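Long-range contacts in DUF4785 domain-containing protein (Legionella pneumophila subsp. pneumophila, PDB 4KH9), which is of unknown function but binds calcium and is built from three domains, the second and third of the E-set type: residues Val197-Val202 against Leu240-Gln245; Tyr47-Arg52 against Ile252-Gly257. All coordinates share one frame; numbering follows the deposited sequence. Where two conformers were deposited one is given.

Contact 1 of 2, residues Val197-Val202 against Leu240-Gln245; sequences VDARLV and LETDVQ
Thr242 faces Ala199 across two neighbouring antiparallel strands, at a non-hydrogen-bonded pair whose CA atoms are only 4.1 Å apart. Here the packing is close: Ala199 CB meets Thr242 CB, and in one of its two conformers the Thr242 hydroxyl, set anti to its own backbone N (chi1 177°), donates to Asp198 O at 2.9 Å. That carbonyl also accepts the backbone N-H of Asp243, so in that conformer two donors share the oxygen, the hydroxyl approaching from 33° out of the carbonyl plane. On the same face Val197 CG1 lies beside Val244 CG2 (3.8 Å) and Leu201 CD2 touches Leu240 CD1. These side chains turn into the central domain, assigned to the E-set clan and so probably an immunoglobulin-like beta sandwich, where strands 163-168 and 178-186 pack on them through Leu164, Val166, Leu179 and Ile183. The reverse face, carrying Asp198, Arg200, Glu241 and Asp243, is polar and more open to solvent. Arg200 NE and NH2 both close on one oxygen, Glu241 OE1, at 2.9 and 3.0 Å. The oxygen lies in the guanidinium plane; NH2 meets the syn lone pair of OE1, whereas NE comes from the anti side, 27° out of the carboxylate plane. Val202 CG2 packs against the same carboxylate, 3.4 Å from Glu241 OE1. Further along, Asp198 OD2 and Asp243 OD2 stand 5.1 Å apart, like charges that would raise the local negative potential; Asp243 is salt-bridged to Arg254, while Asp198, which belongs with Asp196 to a calcium site, has its side chain about 4 Å from a bound calcium ion.

Contact 2 of 2, residues Tyr47-Arg52 against Ile252-Gly257; sequences YGYKER and IIRRSG
Part of the junction between the N-terminal and central domains is formed where the start of strand 48-54 crosses strand 251-264, at 74° between the short segments. The crossing point is Tyr49 over Ser256. Ser256 N donates to Gly48 O at 3.1 Å, on an in-plane lone pair, and Lys50 N returns a bond to Ser256 OG (2.9 Å), so the serine clasps the backbone on both sides of Tyr49. Arg254 runs beneath the tyrosine ring: its CG makes a CH-pi contact 3.6 Å from the Tyr49 ring centroid, then the chain bends at chi2 (101°), and the guanidinium lies with Tyr49 CD2 over its centre, the two planes 24° apart. The guanidinium edge then meets Glu51 OE1 in a salt bridge, 3.1 Å from Arg254 NH2 with a weak second bond from NH1; the carboxylate and guanidinium planes stand steeply to each other, and NH2 comes from above the carboxylate plane. Arg255 starts off away from residues 47-52 but bends at chi2, and one face of its guanidinium lies against the Tyr47-Gly48 peptide, with Tyr47 C toward the rim, while Asp157 and Thr162 hold its nitrogens. Strand 48-54 is an edge strand paired with 150-156, and strand 251-264 lies beside 238-248.

In the fold
From the N terminus, the chain reaches residues 47-52 at the edge of an N-terminal-domain sheet, completes that domain and enters the central one through strand 163-168. Strand 196-202 and then strand 238-248 follow, and contact 1 closes a loop of 37 residues inside the central domain. The chain next turns back into strand 251-264, where contact 2 closes a much longer loop of 199 residues, within which contact 1 is nested. Strands 238-248 and 251-264 are sheet neighbours, joined by probable hydrogen bonds such as Val244 N to Arg255 O, so the two contacts continue one another: contact 1 knits the central sheet, and contact 2 fastens the N-terminal domain to it.

Contact 1 of 2, residues Val197-Val202 against Leu240-Gln245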
# COMPACT_ATOMS: atom_id res chain seq x y z
N VAL A 197 -20.70 -2.10 -1.90
CA VAL A 197 -19.29 -1.87 -1.52
C VAL A 197 -18.64 -3.19 -1.20
O VAL A 197 -19.18 -3.98 -0.43
CB VAL A 197 -19.12 -0.90 -0.31
CG1 VAL A 197 -17.64 -0.62 0.01
CG2 VAL A 197 -19.88 0.39 -0.46
N ASP A 198 -17.43 -3.41 -1.72
CA ASP A 198 -16.63 -4.61 -1.41
C ASP A 198 -15.23 -4.13 -1.04
O ASP A 198 -14.75 -3.19 -1.68
CB ASP A 198 -16.59 -5.57 -2.62
CG ASP A 198 -17.94 -5.94 -3.21
OD1 ASP A 198 -18.78 -6.52 -2.48
OD2 ASP A 198 -18.16 -5.65 -4.42
N ALA A 199 -14.60 -4.71 -0.02
CA ALA A 199 -13.24 -4.29 0.36
C ALA A 199 -12.48 -5.46 0.99
O ALA A 199 -13.08 -6.30 1.67
CB ALA A 199 -13.29 -3.10 1.32
N ARG A 200 -11.18 -5.53 0.74
CA ARG A 200 -10.34 -6.59 1.27
C ARG A 200 -8.93 -6.11 1.40
O ARG A 200 -8.57 -5.09 0.85
CB ARG A 200 -10.40 -7.84 0.36
CG ARG A 200 -9.83 -7.56 -1.06
CD ARG A 200 -9.87 -8.82 -1.90
NE ARG A 200 -9.18 -8.64 -3.18
CZ ARG A 200 -8.96 -9.62 -4.05
NH1 ARG A 200 -9.36 -10.86 -3.78
NH2 ARG A 200 -8.32 -9.38 -5.19
N LEU A 201 -8.12 -6.90 2.07
CA LEU A 201 -6.68 -6.65 2.27
C LEU A 201 -5.94 -7.71 1.51
O LEU A 201 -6.28 -8.89 1.65
CB LEU A 201 -6.33 -6.67 3.78
CG LEU A 201 -7.21 -5.77 4.66
CD1 LEU A 201 -6.84 -5.94 6.16
CD2 LEU A 201 -7.10 -4.30 4.23
N VAL A 202 -4.95 -7.31 0.70
CA VAL A 202 -4.16 -8.24 -0.11
C VAL A 202 -2.69 -8.13 0.30
O VAL A 202 -2.10 -7.05 0.28
CB VAL A 202 -4.36 -8.01 -1.65
CG1 VAL A 202 -3.62 -9.08 -2.46
CG2 VAL A 202 -5.85 -8.02 -2.03
N LEU A 240 -5.04 -2.30 0.76
CA LEU A 240 -6.47 -2.21 0.90
C LEU A 240 -7.02 -2.06 -0.52
O LEU A 240 -6.57 -1.17 -1.24
CB LEU A 240 -6.89 -1.05 1.81
CG LEU A 240 -8.38 -0.65 1.72
CD1 LEU A 240 -9.29 -1.78 2.26
CD2 LEU A 240 -8.66 0.68 2.43
N GLU A 241 -7.92 -2.97 -0.94
CA GLU A 241 -8.57 -2.90 -2.26
C GLU A 241 -10.05 -2.76 -2.07
O GLU A 241 -10.65 -3.54 -1.32
CB GLU A 241 -8.30 -4.18 -3.11
CG GLU A 241 -6.86 -4.51 -3.46
CD GLU A 241 -6.77 -5.65 -4.46
OE1 GLU A 241 -7.68 -6.51 -4.50
OE2 GLU A 241 -5.75 -5.69 -5.20
N THR A 242 -10.64 -1.77 -2.68
CA THR A 242 -12.08 -1.60 -2.54
C THR A 242 -12.71 -1.30 -3.89
O THR A 242 -12.07 -0.68 -4.77
CB THR A 242 -12.44 -0.55 -1.47
OG1 THR A 242 -13.86 -0.39 -1.43
CG2 THR A 242 -11.80 0.78 -1.71
N ASP A 243 -13.98 -1.70 -4.03
CA ASP A 243 -14.80 -1.54 -5.21
C ASP A 243 -16.17 -1.07 -4.78
O ASP A 243 -16.77 -1.65 -3.87
CB ASP A 243 -14.88 -2.86 -6.02
CG ASP A 243 -15.18 -2.71 -7.51
OD1 ASP A 243 -15.34 -1.55 -7.99
OD2 ASP A 243 -15.25 -3.75 -8.20
N VAL A 244 -16.62 0.03 -5.36
CA VAL A 244 -17.90 0.63 -5.02
C VAL A 244 -18.75 0.83 -6.32
O VAL A 244 -18.24 1.31 -7.35
CB VAL A 244 -17.63 1.97 -4.29
CG1 VAL A 244 -18.89 2.79 -4.10
CG2 VAL A 244 -16.93 1.73 -2.94
N GLN A 245 -20.05 0.51 -6.23
CA GLN A 245 -20.96 0.81 -7.32
C GLN A 245 -22.28 1.37 -6.79
O GLN A 245 -22.81 0.85 -5.82
CB GLN A 245 -21.22 -0.39 -8.24
CG GLN A 245 -21.99 0.05 -9.49
CD GLN A 245 -22.07 -0.95 -10.58
OE1 GLN A 245 -21.07 -1.37 -11.14
NE2 GLN A 245 -23.28 -1.23 -11.01

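Contact 2 of 2, residues Tyr47-Arg52 against Ile252-Gly257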
# COMPACT_ATOMS: atom_id res chain seq x y z
N TYR A 47 -10.28 8.27 -9.38
CA TYR A 47 -11.20 8.87 -10.33
C TYR A 47 -11.55 7.85 -11.41
O TYR A 47 -11.77 8.19 -12.56
CB TYR A 47 -10.57 10.16 -10.95
CG TYR A 47 -10.35 11.28 -9.95
CD1 TYR A 47 -9.28 11.24 -9.05
CD2 TYR A 47 -11.17 12.40 -9.93
CE1 TYR A 47 -9.09 12.26 -8.11
CE2 TYR A 47 -11.00 13.41 -9.00
CZ TYR A 47 -9.94 13.35 -8.11
OH TYR A 47 -9.77 14.37 -7.21
N GLY A 48 -11.50 6.59 -11.06
CA GLY A 48 -11.80 5.53 -12.02
C GLY A 48 -11.97 4.22 -11.31
O GLY A 48 -12.18 4.18 -10.09
N TYR A 49 -11.91 3.15 -12.08
CA TYR A 49 -12.03 1.81 -11.52
C TYR A 49 -11.22 0.82 -12.36
O TYR A 49 -10.82 1.12 -13.49
CB TYR A 49 -13.51 1.36 -11.41
CG TYR A 49 -14.21 1.13 -12.75
CD1 TYR A 49 -14.85 2.18 -13.41
CD2 TYR A 49 -14.28 -0.14 -13.31
CE1 TYR A 49 -15.54 1.97 -14.61
CE2 TYR A 49 -14.92 -0.36 -14.53
CZ TYR A 49 -15.56 0.70 -15.17
OH TYR A 49 -16.25 0.48 -16.33
N LYS A 50 -11.01 -0.38 -11.79
CA LYS A 50 -10.30 -1.47 -12.44
C LYS A 50 -11.04 -2.72 -12.18
O LYS A 50 -11.54 -2.89 -11.07
CB LYS A 50 -8.83 -1.62 -11.95
CG LYS A 50 -7.89 -0.49 -12.35
CD LYS A 50 -6.47 -0.75 -11.86
CE LYS A 50 -5.53 0.34 -12.30
NZ LYS A 50 -4.22 0.25 -11.61
N GLU A 51 -11.15 -3.60 -13.19
CA GLU A 51 -11.77 -4.90 -12.98
C GLU A 51 -11.18 -5.96 -13.88
O GLU A 51 -10.69 -5.67 -14.97
CB GLU A 51 -13.29 -4.88 -13.17
CG GLU A 51 -13.79 -4.54 -14.58
CD GLU A 51 -15.30 -4.57 -14.72
OE1 GLU A 51 -15.97 -5.17 -13.85
OE2 GLU A 51 -15.80 -4.03 -15.72
N ARG A 52 -11.27 -7.21 -13.42
CA ARG A 52 -10.87 -8.39 -14.17
C ARG A 52 -12.09 -8.88 -14.86
O ARG A 52 -13.14 -8.97 -14.25
CB ARG A 52 -10.28 -9.47 -13.23
CG ARG A 52 -9.02 -9.01 -12.52
CD ARG A 52 -8.28 -10.15 -11.88
NE ARG A 52 -6.88 -9.79 -11.65
CZ ARG A 52 -5.94 -10.64 -11.26
NH1 ARG A 52 -6.23 -11.91 -11.04
NH2 ARG A 52 -4.69 -10.22 -11.09
N ILE A 252 -24.45 5.06 -13.97
CA ILE A 252 -23.70 4.11 -13.16
C ILE A 252 -22.48 4.85 -12.61
O ILE A 252 -21.72 5.47 -13.37
CB ILE A 252 -23.31 2.82 -13.96
CG1 ILE A 252 -24.53 2.08 -14.57
CG2 ILE A 252 -22.39 1.88 -13.17
CD1 ILE A 252 -25.46 1.33 -13.63
N ILE A 253 -22.33 4.83 -11.28
CA ILE A 253 -21.20 5.40 -10.57
C ILE A 253 -20.37 4.23 -10.09
O ILE A 253 -20.78 3.48 -9.18
CB ILE A 253 -21.60 6.36 -9.40
CG1 ILE A 253 -22.89 7.22 -9.67
CG2 ILE A 253 -20.41 7.17 -8.88
CD1 ILE A 253 -22.84 8.29 -10.69
N ARG A 254 -19.22 4.03 -10.72
CA ARG A 254 -18.33 2.92 -10.37
C ARG A 254 -16.94 3.44 -10.08
O ARG A 254 -16.36 4.15 -10.90
CB ARG A 254 -18.29 1.89 -11.51
CG ARG A 254 -17.29 0.79 -11.29
CD ARG A 254 -17.87 -0.49 -10.81
NE ARG A 254 -16.85 -1.53 -10.67
CZ ARG A 254 -16.62 -2.50 -11.56
NH1 ARG A 254 -17.32 -2.56 -12.69
NH2 ARG A 254 -15.69 -3.41 -11.33
N ARG A 255 -16.43 3.12 -8.87
CA ARG A 255 -15.08 3.50 -8.48
C ARG A 255 -14.41 2.35 -7.74
O ARG A 255 -15.03 1.66 -6.95
CB ARG A 255 -15.08 4.77 -7.61
CG ARG A 255 -15.48 6.11 -8.25
CD ARG A 255 -14.41 6.65 -9.15
NE ARG A 255 -14.83 7.83 -9.92
CZ ARG A 255 -15.31 7.82 -11.16
NH1 ARG A 255 -15.54 6.66 -11.79
NH2 ARG A 255 -15.60 8.95 -11.78
N SER A 256 -13.12 2.18 -7.98
CA SER A 256 -12.32 1.23 -7.25
C SER A 256 -11.10 1.96 -6.73
O SER A 256 -10.70 2.98 -7.29
CB SER A 256 -11.96 -0.01 -8.08
OG SER A 256 -10.87 0.28 -8.92
N GLY A 257 -10.60 1.52 -5.59
CA GLY A 257 -9.47 2.19 -4.97
C GLY A 257 -8.56 1.26 -4.22
O GLY A 257 -8.95 0.15 -3.87